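Local structure of aminotransferase, class I and II (5Z0Q) at residues Pro126-Ala131 and Leu168-Asn173; Gln148-Leu153 and Thr321-Phe326; His175-Thr180 and Arg355-Asp360; Asp305-His310 and Val363-Gly368. The protein belongs to the class I and II aminotransferase family, with the type I fold of pyridoxal-5'-phosphate-dependent enzymes, and binds pyridoxal-5'-phosphate. One frame throughout, in Å; residues are numbered along the deposited sequence.

Interaction 1. Residues Pro126-Ala131 and Leu168-Asn173; sequences PPFFLA and LLLLCN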
loop_
_atom_site.group_PDB
_atom_site.type_symbol
_atom_site.label_atom_id
_atom_site.label_comp_id
_atom_site.label_asym_id
_atom_site.label_seq_id
_atom_site.Cartn_x
_atom_site.Cartn_y
_atom_site.Cartn_z
ATOM N N PRO A 126 4.772 5.268 -18.286
ATOM C CA PRO A 126 5.773 6.232 -17.783
ATOM C C PRO A 126 6.625 5.687 -16.644
ATOM O O PRO A 126 7.838 5.946 -16.623
ATOM C CB PRO A 126 4.915 7.421 -17.327
ATOM C CG PRO A 126 3.723 7.362 -18.217
ATOM C CD PRO A 126 3.452 5.898 -18.473
ATOM N N PRO A 127 6.064 4.948 -15.674
ATOM C CA PRO A 127 6.918 4.422 -14.593
ATOM C C PRO A 127 8.042 3.505 -15.061
ATOM O O PRO A 127 8.932 3.199 -14.257
ATOM C CB PRO A 127 5.928 3.665 -13.699
ATOM C CG PRO A 127 4.657 4.364 -13.904
ATOM C CD PRO A 127 4.639 4.714 -15.361
ATOM N N PHE A 128 8.042 3.067 -16.323
ATOM C CA PHE A 128 9.085 2.152 -16.780
ATOM C C PHE A 128 10.441 2.841 -16.859
ATOM O O PHE A 128 11.468 2.236 -16.530
ATOM C CB PHE A 128 8.704 1.551 -18.129
ATOM C CG PHE A 128 7.891 0.299 -18.017
ATOM C CD1 PHE A 128 6.562 0.352 -17.641
ATOM C CD2 PHE A 128 8.459 -0.935 -18.276
ATOM C CE1 PHE A 128 5.814 -0.799 -17.533
ATOM C CE2 PHE A 128 7.716 -2.089 -18.171
ATOM C CZ PHE A 128 6.393 -2.021 -17.798
ATOM N N PHE A 129 10.475 4.097 -17.300
ATOM C CA PHE A 129 11.707 4.873 -17.261
ATOM C C PHE A 129 11.748 5.855 -16.098
ATOM O O PHE A 129 12.794 6.472 -15.865
ATOM C CB PHE A 129 11.921 5.621 -18.586
ATOM C CG PHE A 129 10.768 6.494 -18.992
ATOM C CD1 PHE A 129 9.738 5.988 -19.766
ATOM C CD2 PHE A 129 10.726 7.827 -18.617
ATOM C CE1 PHE A 129 8.681 6.788 -20.148
ATOM C CE2 PHE A 129 9.670 8.634 -18.996
ATOM C CZ PHE A 129 8.646 8.114 -19.763
ATOM N N LEU A 130 10.644 6.007 -15.363
ATOM C CA LEU A 130 10.660 6.817 -14.150
ATOM C C LEU A 130 11.282 6.069 -12.978
ATOM O O LEU A 130 11.904 6.693 -12.112
ATOM C CB LEU A 130 9.242 7.261 -13.791
ATOM C CG LEU A 130 8.901 8.734 -14.032
ATOM C CD1 LEU A 130 9.108 9.110 -15.492
ATOM C CD2 LEU A 130 7.475 9.033 -13.594
ATOM N N ALA A 131 11.126 4.741 -12.933
ATOM C CA ALA A 131 11.721 3.974 -11.840
ATOM C C ALA A 131 13.246 3.999 -11.882
ATOM O O ALA A 131 13.863 4.237 -10.829
ATOM C CB ALA A 131 11.167 2.546 -11.841
ATOM N N LEU A 168 18.694 -5.204 -16.650
ATOM C CA LEU A 168 17.277 -5.487 -16.445
ATOM C C LEU A 168 16.490 -5.036 -17.666
ATOM O O LEU A 168 16.534 -3.859 -18.036
ATOM C CB LEU A 168 16.760 -4.795 -15.182
ATOM C CG LEU A 168 15.291 -5.009 -14.817
ATOM C CD1 LEU A 168 14.982 -6.487 -14.654
ATOM C CD2 LEU A 168 14.944 -4.246 -13.548
ATOM N N LEU A 169 15.766 -5.967 -18.280
ATOM C CA LEU A 169 14.928 -5.684 -19.439
ATOM C C LEU A 169 13.486 -5.515 -18.980
ATOM O O LEU A 169 12.908 -6.431 -18.386
ATOM C CB LEU A 169 15.034 -6.801 -20.476
ATOM C CG LEU A 169 14.080 -6.698 -21.670
ATOM C CD1 LEU A 169 14.372 -5.451 -22.489
ATOM C CD2 LEU A 169 14.158 -7.944 -22.536
ATOM N N LEU A 170 12.906 -4.350 -19.261
ATOM C CA LEU A 170 11.541 -4.029 -18.859
ATOM C C LEU A 170 10.624 -4.187 -20.067
ATOM O O LEU A 170 10.688 -3.393 -21.011
ATOM C CB LEU A 170 11.466 -2.615 -18.289
ATOM C CG LEU A 170 12.371 -2.311 -17.095
ATOM C CD1 LEU A 170 12.175 -0.880 -16.630
ATOM C CD2 LEU A 170 12.111 -3.281 -15.959
ATOM N N LEU A 171 9.770 -5.207 -20.033
ATOM C CA LEU A 171 8.828 -5.486 -21.104
ATOM C C LEU A 171 7.409 -5.146 -20.667
ATOM O O LEU A 171 7.122 -4.975 -19.479
ATOM C CB LEU A 171 8.901 -6.955 -21.535
ATOM C CG LEU A 171 10.225 -7.433 -22.130
ATOM C CD1 LEU A 171 10.116 -8.889 -22.554
ATOM C CD2 LEU A 171 10.635 -6.555 -23.301
ATOM N N CYS A 172 6.518 -5.055 -21.653
ATOM C CA CYS A 172 5.121 -4.711 -21.402
ATOM C C CYS A 172 4.275 -5.421 -22.450
ATOM O O CYS A 172 4.264 -5.015 -23.614
ATOM C CB CYS A 172 4.913 -3.199 -21.452
ATOM S SG CYS A 172 3.253 -2.640 -21.014
ATOM N N ASN A 173 3.576 -6.481 -22.039
ATOM C CA ASN A 173 2.776 -7.284 -22.956
ATOM C C ASN A 173 1.448 -7.664 -22.309
ATOM O O ASN A 173 1.433 -8.447 -21.351
ATOM C CB ASN A 173 3.545 -8.539 -23.376
ATOM C CG ASN A 173 2.760 -9.412 -24.334
ATOM O OD1 ASN A 173 1.867 -8.938 -25.037
ATOM N ND2 ASN A 173 3.092 -10.696 -24.369
#
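L170 is the first residue of strand 168-172 to meet F128, the residue through which helix 127-131 makes this contact. Its CB lies 3.4 Å from CD2 of F128, at the ring's edge, while CD1 reaches the carbonyl O of F128. A first torsion of -57° keeps CG of L170 beside its own backbone N, which leaves CB against the ring and sends CD1 back to the helix backbone. L171 turns its side chain from the helix and contributes its carbonyl O instead, 3.2 Å from CE2 of F128 and near the ring plane. C172 then returns to the helix side: its CB is 4.1 Å from F128 CZ, and its SG sits oblique to the ring, 5.3 Å from the centroid, a sulfur-aromatic contact beside bound pyridoxal-5'-phosphate. The short helix and strand axes run nearly antiparallel, at 160° and 10.0 Å. Strand 166-172 is paired with strands 117-122 and 200-204, and F128 also packs on I104 of helix 101-111 and D204 of strand 200-204.

Interaction 2. Residues Gln148-Leu153 and Thr321-Phe326; sequences QQRWVL and TPEASF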
loop_
_atom_site.group_PDB
_atom_site.type_symbol
_atom_site.label_atom_id
_atom_site.label_comp_id
_atom_site.label_asym_id
_atom_site.label_seq_id
_atom_site.Cartn_x
_atom_site.Cartn_y
_atom_site.Cartn_z
ATOM N N GLN A 148 3.120 -3.169 -40.673
ATOM C CA GLN A 148 1.853 -3.843 -40.959
ATOM C C GLN A 148 0.751 -3.367 -40.014
ATOM O O GLN A 148 -0.013 -4.159 -39.457
ATOM C CB GLN A 148 2.010 -5.364 -40.898
ATOM C CG GLN A 148 2.895 -5.942 -41.989
ATOM C CD GLN A 148 2.806 -7.454 -42.066
ATOM O OE1 GLN A 148 3.644 -8.167 -41.513
ATOM N NE2 GLN A 148 1.784 -7.953 -42.755
ATOM N N GLN A 149 0.681 -2.046 -39.836
ATOM C CA GLN A 149 -0.309 -1.413 -38.964
ATOM C C GLN A 149 -0.216 -1.947 -37.537
ATOM O O GLN A 149 -1.225 -2.120 -36.852
ATOM C CB GLN A 149 -1.725 -1.584 -39.519
ATOM C CG GLN A 149 -1.935 -0.960 -40.887
ATOM C CD GLN A 149 -3.326 -1.211 -41.433
ATOM O OE1 GLN A 149 -4.148 -0.298 -41.513
ATOM N NE2 GLN A 149 -3.599 -2.454 -41.814
ATOM N N ARG A 150 1.009 -2.221 -37.089
ATOM C CA ARG A 150 1.261 -2.687 -35.734
ATOM C C ARG A 150 2.545 -2.062 -35.212
ATOM O O ARG A 150 3.508 -1.885 -35.965
ATOM C CB ARG A 150 1.379 -4.213 -35.662
ATOM C CG ARG A 150 0.094 -4.972 -35.930
ATOM C CD ARG A 150 0.063 -6.241 -35.100
ATOM N NE ARG A 150 1.407 -6.774 -34.889
ATOM C CZ ARG A 150 1.698 -7.748 -34.035
ATOM N NH1 ARG A 150 0.739 -8.299 -33.306
ATOM N NH2 ARG A 150 2.949 -8.167 -33.905
ATOM N N TRP A 151 2.556 -1.742 -33.922
ATOM C CA TRP A 151 3.747 -1.226 -33.255
ATOM C C TRP A 151 4.564 -2.407 -32.745
ATOM O O TRP A 151 4.174 -3.069 -31.777
ATOM C CB TRP A 151 3.365 -0.283 -32.119
ATOM C CG TRP A 151 2.832 1.030 -32.593
ATOM C CD1 TRP A 151 1.541 1.461 -32.535
ATOM C CD2 TRP A 151 3.580 2.084 -33.212
ATOM N NE1 TRP A 151 1.438 2.721 -33.072
ATOM C CE2 TRP A 151 2.676 3.126 -33.497
ATOM C CE3 TRP A 151 4.927 2.247 -33.552
ATOM C CZ2 TRP A 151 3.074 4.316 -34.104
ATOM C CZ3 TRP A 151 5.321 3.429 -34.155
ATOM C CH2 TRP A 151 4.398 4.448 -34.424
ATOM N N VAL A 152 5.693 -2.670 -33.395
ATOM C CA VAL A 152 6.538 -3.805 -33.058
ATOM C C VAL A 152 7.822 -3.303 -32.408
ATOM O O VAL A 152 8.229 -2.147 -32.568
ATOM C CB VAL A 152 6.852 -4.674 -34.295
ATOM C CG1 VAL A 152 5.566 -5.211 -34.904
ATOM C CG2 VAL A 152 7.638 -3.875 -35.321
ATOM N N LEU A 153 8.464 -4.195 -31.660
ATOM C CA LEU A 153 9.713 -3.906 -30.969
ATOM C C LEU A 153 10.835 -4.729 -31.586
ATOM O O LEU A 153 10.705 -5.949 -31.738
ATOM C CB LEU A 153 9.593 -4.207 -29.474
ATOM C CG LEU A 153 10.864 -4.015 -28.643
ATOM C CD1 LEU A 153 11.366 -2.583 -28.744
ATOM C CD2 LEU A 153 10.612 -4.397 -27.194
ATOM N N THR A 321 -5.204 0.282 -34.727
ATOM C CA THR A 321 -6.248 -0.403 -33.981
ATOM C C THR A 321 -5.615 -1.226 -32.865
ATOM O O THR A 321 -4.855 -2.164 -33.153
ATOM C CB THR A 321 -7.071 -1.300 -34.900
ATOM O OG1 THR A 321 -7.727 -0.499 -35.891
ATOM C CG2 THR A 321 -8.116 -2.062 -34.099
ATOM N N PRO A 322 -5.883 -0.914 -31.598
ATOM C CA PRO A 322 -5.213 -1.633 -30.507
ATOM C C PRO A 322 -5.704 -3.069 -30.412
ATOM O O PRO A 322 -6.908 -3.328 -30.349
ATOM C CB PRO A 322 -5.594 -0.823 -29.262
ATOM C CG PRO A 322 -6.893 -0.176 -29.624
ATOM C CD PRO A 322 -6.812 0.116 -31.099
ATOM N N GLU A 323 -4.759 -4.008 -30.409
ATOM C CA GLU A 323 -5.105 -5.405 -30.199
ATOM C C GLU A 323 -5.556 -5.685 -28.771
ATOM O O GLU A 323 -6.112 -6.759 -28.514
ATOM C CB GLU A 323 -3.915 -6.296 -30.561
ATOM C CG GLU A 323 -3.525 -6.232 -32.031
ATOM C CD GLU A 323 -2.326 -7.103 -32.362
ATOM O OE1 GLU A 323 -1.434 -7.253 -31.500
ATOM O OE2 GLU A 323 -2.278 -7.642 -33.489
ATOM N N ALA A 324 -5.343 -4.749 -27.848
ATOM C CA ALA A 324 -5.742 -4.916 -26.455
ATOM C C ALA A 324 -6.367 -3.623 -25.956
ATOM O O ALA A 324 -5.721 -2.570 -25.973
ATOM C CB ALA A 324 -4.550 -5.309 -25.579
ATOM N N SER A 325 -7.620 -3.713 -25.516
ATOM C CA SER A 325 -8.335 -2.585 -24.939
ATOM C C SER A 325 -7.595 -2.056 -23.708
ATOM O O SER A 325 -6.808 -2.767 -23.076
ATOM C CB SER A 325 -9.760 -3.018 -24.584
ATOM O OG SER A 325 -10.648 -2.735 -25.651
ATOM N N PHE A 326 -7.853 -0.792 -23.353
ATOM C CA PHE A 326 -8.868 0.066 -23.971
ATOM C C PHE A 326 -8.313 1.417 -24.410
ATOM O O PHE A 326 -8.977 2.448 -24.280
ATOM C CB PHE A 326 -10.034 0.271 -22.999
ATOM C CG PHE A 326 -9.606 0.441 -21.567
ATOM C CD1 PHE A 326 -9.263 1.691 -21.075
ATOM C CD2 PHE A 326 -9.542 -0.650 -20.713
ATOM C CE1 PHE A 326 -8.865 1.850 -19.760
ATOM C CE2 PHE A 326 -9.144 -0.497 -19.398
ATOM C CZ PHE A 326 -8.806 0.755 -18.920
#
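The backbones of R150 and E323 stay well apart, their CA atoms 8.9 Å from each other, with R150 in an extended conformation just after two residues with left-handed helical backbone angles, Q148 and Q149, and E323 in the loop between strands 318-319 and 329-331. Long side chains bridge the distance. Bends at chi2 and chi3 bring NH1 of R150 round to the carboxylate, whereas E323 runs straight beyond CG, and the two cross at about a right angle. NH1 of R150 alone does the bonding: it gives a nearly straight hydrogen bond to E323 OE2 (3.1 Å, 170°), lying in the guanidinium plane and meeting the oxygen on its syn side. A second, weak bond runs from NH1 to OE1 of E323 at 3.0 Å. With the flat groups turned 69° apart, the salt bridge is forked at one nitrogen and not a side-by-side pairing of two N-H groups with two oxygens. Each end has further partners: R150 NH2 bridges to E186, E323 OE1 accepts from V181 N, and E323 OE2 bridges to R183. The buried carboxylate is thus gripped by two arginines and a backbone N-H, which would probably keep it ionised and tie the turn at R150 to the loop of E323.

Interaction 3. Residues His175-Thr180 and Arg355-Asp360; sequences HNPGGT and RDFGND. With PLP (pyridoxal-5'-phosphate), chain M.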
loop_
_atom_site.group_PDB
_atom_site.type_symbol
_atom_site.label_atom_id
_atom_site.label_comp_id
_atom_site.label_asym_id
_atom_site.label_seq_id
_atom_site.Cartn_x
_atom_site.Cartn_y
_atom_site.Cartn_z
ATOM N N HIS A 175 1.163 -4.116 -24.669
ATOM C CA HIS A 175 1.987 -2.926 -24.518
ATOM C C HIS A 175 1.130 -1.687 -24.301
ATOM O O HIS A 175 0.237 -1.390 -25.098
ATOM C CB HIS A 175 2.880 -2.733 -25.744
ATOM C CG HIS A 175 3.833 -1.590 -25.613
ATOM N ND1 HIS A 175 3.460 -0.280 -25.827
ATOM C CD2 HIS A 175 5.146 -1.557 -25.281
ATOM C CE1 HIS A 175 4.501 0.508 -25.634
ATOM N NE2 HIS A 175 5.537 -0.241 -25.302
ATOM N N ASN A 176 1.411 -0.970 -23.220
ATOM C CA ASN A 176 0.878 0.360 -22.954
ATOM C C ASN A 176 1.874 1.401 -23.450
ATOM O O ASN A 176 3.047 1.353 -23.062
ATOM C CB ASN A 176 0.630 0.545 -21.461
ATOM C CG ASN A 176 -0.189 1.784 -21.147
ATOM O OD1 ASN A 176 -1.100 2.148 -21.889
ATOM N ND2 ASN A 176 0.130 2.434 -20.037
ATOM N N PRO A 177 1.463 2.366 -24.287
ATOM C CA PRO A 177 0.101 2.684 -24.721
ATOM C C PRO A 177 -0.313 2.133 -26.087
ATOM O O PRO A 177 -1.468 2.312 -26.478
ATOM C CB PRO A 177 0.130 4.207 -24.772
ATOM C CG PRO A 177 1.526 4.497 -25.264
ATOM C CD PRO A 177 2.419 3.395 -24.735
ATOM N N GLY A 178 0.610 1.484 -26.799
ATOM C CA GLY A 178 0.310 1.056 -28.158
ATOM C C GLY A 178 -0.856 0.087 -28.238
ATOM O O GLY A 178 -1.668 0.154 -29.164
ATOM N N GLY A 179 -0.961 -0.819 -27.269
ATOM C CA GLY A 179 -1.973 -1.852 -27.311
ATOM C C GLY A 179 -1.579 -3.093 -28.077
ATOM O O GLY A 179 -2.451 -3.910 -28.395
ATOM N N THR A 180 -0.295 -3.264 -28.379
ATOM C CA THR A 180 0.160 -4.400 -29.165
ATOM C C THR A 180 0.194 -5.663 -28.315
ATOM O O THR A 180 0.737 -5.663 -27.205
ATOM C CB THR A 180 1.548 -4.123 -29.743
ATOM O OG1 THR A 180 1.480 -3.003 -30.633
ATOM C CG2 THR A 180 2.063 -5.340 -30.500
ATOM N N ARG A 355 3.643 13.094 -24.223
ATOM C CA ARG A 355 4.961 13.503 -23.746
ATOM C C ARG A 355 5.374 12.699 -22.519
ATOM O O ARG A 355 6.552 12.364 -22.353
ATOM C CB ARG A 355 4.963 15.000 -23.435
ATOM C CG ARG A 355 6.301 15.536 -22.957
ATOM C CD ARG A 355 6.222 17.022 -22.635
ATOM N NE ARG A 355 5.777 17.809 -23.782
ATOM C CZ ARG A 355 6.583 18.266 -24.735
ATOM N NH1 ARG A 355 7.884 18.015 -24.684
ATOM N NH2 ARG A 355 6.089 18.975 -25.743
ATOM N N ASP A 356 4.413 12.376 -21.651
ATOM C CA ASP A 356 4.704 11.559 -20.479
ATOM C C ASP A 356 5.100 10.138 -20.855
ATOM O O ASP A 356 5.790 9.473 -20.074
ATOM C CB ASP A 356 3.494 11.540 -19.545
ATOM C CG ASP A 356 2.973 12.932 -19.239
ATOM O OD1 ASP A 356 3.796 13.868 -19.146
ATOM O OD2 ASP A 356 1.742 13.089 -19.098
ATOM N N PHE A 357 4.684 9.660 -22.026
ATOM C CA PHE A 357 5.052 8.335 -22.502
ATOM C C PHE A 357 6.324 8.335 -23.341
ATOM O O PHE A 357 6.857 7.259 -23.630
ATOM C CB PHE A 357 3.904 7.730 -23.320
ATOM C CG PHE A 357 2.603 7.642 -22.572
ATOM C CD1 PHE A 357 1.706 8.698 -22.587
ATOM C CD2 PHE A 357 2.273 6.500 -21.859
ATOM C CE1 PHE A 357 0.507 8.618 -21.903
ATOM C CE2 PHE A 357 1.074 6.416 -21.173
ATOM C CZ PHE A 357 0.191 7.475 -21.196
ATOM N N GLY A 358 6.818 9.505 -23.738
ATOM C CA GLY A 358 8.052 9.587 -24.492
ATOM C C GLY A 358 7.862 9.933 -25.955
ATOM O O GLY A 358 8.704 9.587 -26.788
ATOM N N ASN A 359 6.765 10.622 -26.281
ATOM C CA ASN A 359 6.483 10.993 -27.671
ATOM C C ASN A 359 5.411 12.090 -27.643
ATOM O O ASN A 359 4.217 11.797 -27.602
ATOM C CB ASN A 359 6.035 9.799 -28.489
ATOM C CG ASN A 359 6.112 10.050 -29.981
ATOM O OD1 ASN A 359 5.892 11.168 -30.449
ATOM N ND2 ASN A 359 6.426 9.006 -30.740
ATOM N N ASP A 360 5.860 13.346 -27.679
ATOM C CA ASP A 360 4.961 14.498 -27.579
ATOM C C ASP A 360 4.091 14.704 -28.823
ATOM O O ASP A 360 3.383 15.717 -28.879
ATOM C CB ASP A 360 5.766 15.768 -27.294
ATOM C CG ASP A 360 6.552 16.247 -28.502
ATOM O OD1 ASP A 360 7.010 15.397 -29.294
ATOM O OD2 ASP A 360 6.712 17.477 -28.658
HETATM N N1 PLP M . 0.964 -1.237 -15.567
HETATM C C2 PLP M . 0.496 -0.692 -16.747
HETATM C C2A PLP M . 1.231 -0.940 -18.032
HETATM C C3 PLP M . -0.658 0.082 -16.746
HETATM O O3 PLP M . -1.122 0.622 -17.917
HETATM C C4 PLP M . -1.340 0.310 -15.556
HETATM C C4A PLP M . -2.675 0.994 -15.575
HETATM C C5 PLP M . -0.861 -0.237 -14.371
HETATM C C6 PLP M . 0.292 -1.013 -14.382
HETATM C C5A PLP M . -1.611 0.016 -13.082
HETATM O O4P PLP M . -0.765 -0.140 -11.965
HETATM P P PLP M . -1.268 0.354 -10.517
HETATM O O1P PLP M . -1.797 1.765 -10.624
HETATM O O2P PLP M . -0.121 0.318 -9.533
HETATM O O3P PLP M . -2.368 -0.571 -10.052
#
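The pyridoxal-5'-phosphate pocket of a fold type I enzyme is bordered here by the loop after strand 166-172, whose N176 and P177 meet F357 of the 355-360 loop. The peptide between N176 and P177 is cis, as at the corresponding Asn-Pro step of aspartate aminotransferase. P177 sets CB over one face of the F357 ring, and its CG comes closest, 4.0 Å from F357 CD2; the two side chains lie alongside, pointing opposite ways. N176 comes to the same ring at its edge, ND2 being 4.2 Å from CE2. Its CG stands anti to its own backbone N (chi1 -168°), which carries the amide towards the cofactor and brings ND2 to 3.1 Å from O3 of the pyridoxal-5'-phosphate. The loop closes on itself through a 3.0 Å backbone bond from H175 N to T180 O, and a weak bond joins G178 N to H175 ND1, in the plane of the imidazole. R364 of strand 362-364 packs against both P177 and F357 and gives a weak hydrogen bond to N176 OD1. No hydrogen bond joins the two loops directly, so their contact is apolar apart from N176 ND2 at the rim of the F357 ring. R364 at the amide oxygen is consistent with an orientation that places the nitrogen beside O3, R364 probably acting as a second-shell residue that helps to hold the amide.

Interaction 4. Residues Asp305-His310 and Val363-Gly368; sequences DMLAQH and VRFNFG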
loop_
_atom_site.group_PDB
_atom_site.type_symbol
_atom_site.label_atom_id
_atom_site.label_comp_id
_atom_site.label_asym_id
_atom_site.label_seq_id
_atom_site.Cartn_x
_atom_site.Cartn_y
_atom_site.Cartn_z
ATOM N N ASP A 305 -13.639 -0.232 -32.536
ATOM C CA ASP A 305 -13.823 -0.170 -33.983
ATOM C C ASP A 305 -14.401 1.170 -34.419
ATOM O O ASP A 305 -14.082 1.658 -35.509
ATOM C CB ASP A 305 -14.724 -1.315 -34.446
ATOM C CG ASP A 305 -14.089 -2.676 -34.241
ATOM O OD1 ASP A 305 -12.940 -2.732 -33.752
ATOM O OD2 ASP A 305 -14.737 -3.691 -34.569
ATOM N N MET A 306 -15.245 1.780 -33.586
ATOM C CA MET A 306 -15.799 3.086 -33.928
ATOM C C MET A 306 -14.730 4.169 -33.867
ATOM O O MET A 306 -14.639 5.010 -34.769
ATOM C CB MET A 306 -16.959 3.422 -32.992
ATOM C CG MET A 306 -17.772 4.630 -33.420
ATOM S SD MET A 306 -19.014 5.060 -32.188
ATOM C CE MET A 306 -19.665 3.436 -31.816
ATOM N N LEU A 307 -13.913 4.164 -32.810
ATOM C CA LEU A 307 -12.840 5.145 -32.698
ATOM C C LEU A 307 -11.812 4.971 -33.808
ATOM O O LEU A 307 -11.313 5.957 -34.362
ATOM C CB LEU A 307 -12.172 5.031 -31.327
ATOM C CG LEU A 307 -10.901 5.851 -31.095
ATOM C CD1 LEU A 307 -11.208 7.338 -31.048
ATOM C CD2 LEU A 307 -10.204 5.408 -29.819
ATOM N N ALA A 308 -11.489 3.721 -34.152
ATOM C CA ALA A 308 -10.481 3.468 -35.177
ATOM C C ALA A 308 -10.947 3.958 -36.542
ATOM O O ALA A 308 -10.197 4.629 -37.261
ATOM C CB ALA A 308 -10.144 1.977 -35.227
ATOM N N GLN A 309 -12.187 3.635 -36.917
ATOM C CA GLN A 309 -12.707 4.092 -38.200
ATOM C C GLN A 309 -12.888 5.605 -38.229
ATOM O O GLN A 309 -12.736 6.226 -39.288
ATOM C CB GLN A 309 -14.029 3.386 -38.508
ATOM C CG GLN A 309 -14.692 3.829 -39.803
ATOM C CD GLN A 309 -15.848 2.933 -40.203
ATOM O OE1 GLN A 309 -16.791 3.373 -40.861
ATOM N NE2 GLN A 309 -15.778 1.665 -39.812
ATOM N N HIS A 310 -13.190 6.216 -37.083
ATOM C CA HIS A 310 -13.413 7.658 -37.047
ATOM C C HIS A 310 -12.107 8.439 -37.137
ATOM O O HIS A 310 -12.046 9.475 -37.809
ATOM C CB HIS A 310 -14.168 8.042 -35.776
ATOM C CG HIS A 310 -14.638 9.462 -35.763
ATOM N ND1 HIS A 310 -15.853 9.846 -36.288
ATOM C CD2 HIS A 310 -14.052 10.592 -35.302
ATOM C CE1 HIS A 310 -15.998 11.151 -36.146
ATOM N NE2 HIS A 310 -14.919 11.627 -35.550
ATOM N N VAL A 363 -1.397 11.311 -28.536
ATOM C CA VAL A 363 -2.329 11.446 -27.424
ATOM C C VAL A 363 -2.971 10.089 -27.179
ATOM O O VAL A 363 -3.309 9.372 -28.129
ATOM C CB VAL A 363 -3.405 12.522 -27.694
ATOM C CG1 VAL A 363 -2.796 13.916 -27.631
ATOM C CG2 VAL A 363 -4.072 12.289 -29.044
ATOM N N ARG A 364 -3.130 9.727 -25.909
ATOM C CA ARG A 364 -3.735 8.452 -25.553
ATOM C C ARG A 364 -5.233 8.635 -25.348
ATOM O O ARG A 364 -5.660 9.491 -24.567
ATOM C CB ARG A 364 -3.087 7.863 -24.298
ATOM C CG ARG A 364 -3.324 6.365 -24.147
ATOM C CD ARG A 364 -2.627 5.792 -22.923
ATOM N NE ARG A 364 -3.221 6.269 -21.678
ATOM C CZ ARG A 364 -2.926 5.785 -20.477
ATOM N NH1 ARG A 364 -2.043 4.803 -20.355
ATOM N NH2 ARG A 364 -3.516 6.279 -19.397
ATOM N N PHE A 365 -6.023 7.830 -26.053
ATOM C CA PHE A 365 -7.477 7.925 -26.039
ATOM C C PHE A 365 -8.043 6.802 -25.177
ATOM O O PHE A 365 -7.796 5.621 -25.448
ATOM C CB PHE A 365 -8.033 7.844 -27.461
ATOM C CG PHE A 365 -9.446 8.343 -27.601
ATOM C CD1 PHE A 365 -10.504 7.650 -27.038
ATOM C CD2 PHE A 365 -9.716 9.496 -28.317
ATOM C CE1 PHE A 365 -11.800 8.106 -27.170
ATOM C CE2 PHE A 365 -11.012 9.955 -28.454
ATOM C CZ PHE A 365 -12.053 9.258 -27.880
ATOM N N ASN A 366 -8.806 7.166 -24.152
ATOM C CA ASN A 366 -9.457 6.199 -23.273
ATOM C C ASN A 366 -10.901 6.043 -23.739
ATOM O O ASN A 366 -11.757 6.878 -23.433
ATOM C CB ASN A 366 -9.381 6.650 -21.817
ATOM C CG ASN A 366 -9.830 5.573 -20.842
ATOM O OD1 ASN A 366 -10.581 4.663 -21.197
ATOM N ND2 ASN A 366 -9.369 5.675 -19.601
ATOM N N PHE A 367 -11.175 4.973 -24.485
ATOM C CA PHE A 367 -12.533 4.654 -24.898
ATOM C C PHE A 367 -13.181 3.609 -23.994
ATOM O O PHE A 367 -14.128 2.935 -24.412
ATOM C CB PHE A 367 -12.563 4.203 -26.361
ATOM C CG PHE A 367 -11.693 3.014 -26.665
ATOM C CD1 PHE A 367 -12.193 1.725 -26.564
ATOM C CD2 PHE A 367 -10.384 3.186 -27.085
ATOM C CE1 PHE A 367 -11.398 0.631 -26.856
ATOM C CE2 PHE A 367 -9.586 2.097 -27.383
ATOM C CZ PHE A 367 -10.093 0.818 -27.268
ATOM N N GLY A 368 -12.687 3.465 -22.765
ATOM C CA GLY A 368 -13.335 2.628 -21.776
ATOM C C GLY A 368 -14.442 3.379 -21.068
ATOM O O GLY A 368 -14.273 3.841 -19.935
#
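N366 OD1 accepts a 2.9 Å hydrogen bond from G368 N, in the carbonyl plane, forming an Asx turn over N366-G368, just after F365 and with F367 in its middle; F365 and F367 carry the two rings that receive L307 of helix 305-310. The amide's other end, ND2, bonds to the carbonyl O of D42. N366 points away from the helix, whereas F365 and F367 point towards it. L307 CG is anti to the backbone N (chi1 172°), and its two methyls divide the work. CD1 sits over the centre of the F365 ring, 3.6 Å from the centroid and 9° off the normal, a CH-pi contact. CD2 fills the angle between the rings, 3.6 Å from F365 CD1 and 3.5 Å from F367 CD2, approaching the F367 ring obliquely. The side chain of F367 crosses L307 at about a right angle. Helix 371-385 adds L378 against L307, and L374 and M381 against F365. Across the segments the contact is wholly apolar, held by dispersion and CH-pi attraction, while the polar amide of N366 is satisfied on the side turned from the helix.

In the fold
Interaction 3 is the middle of the group, its centre about 12, 11 and 14 Å from the centres of interactions 1, 2 and 4, whereas those of 1 and 4 are about 24 Å apart. Interactions 1 and 2 both reach the eight-stranded mixed sheet; interaction 4 lies on strand 362-364 of the five-stranded sheet, and the 355-360 loop of interaction 3 leads into that strand from 349-353. Along the chain interaction 1 closes before 3 and 4 open, while 2, 3 and 4 cross one another and interaction 2 also crosses interaction 1. Direct touches include F129 to D356, W151 O to T180 OG1, and F326 to N366. Interactions 1 and 3 thus supply C172 and N176 to the cofactor pocket.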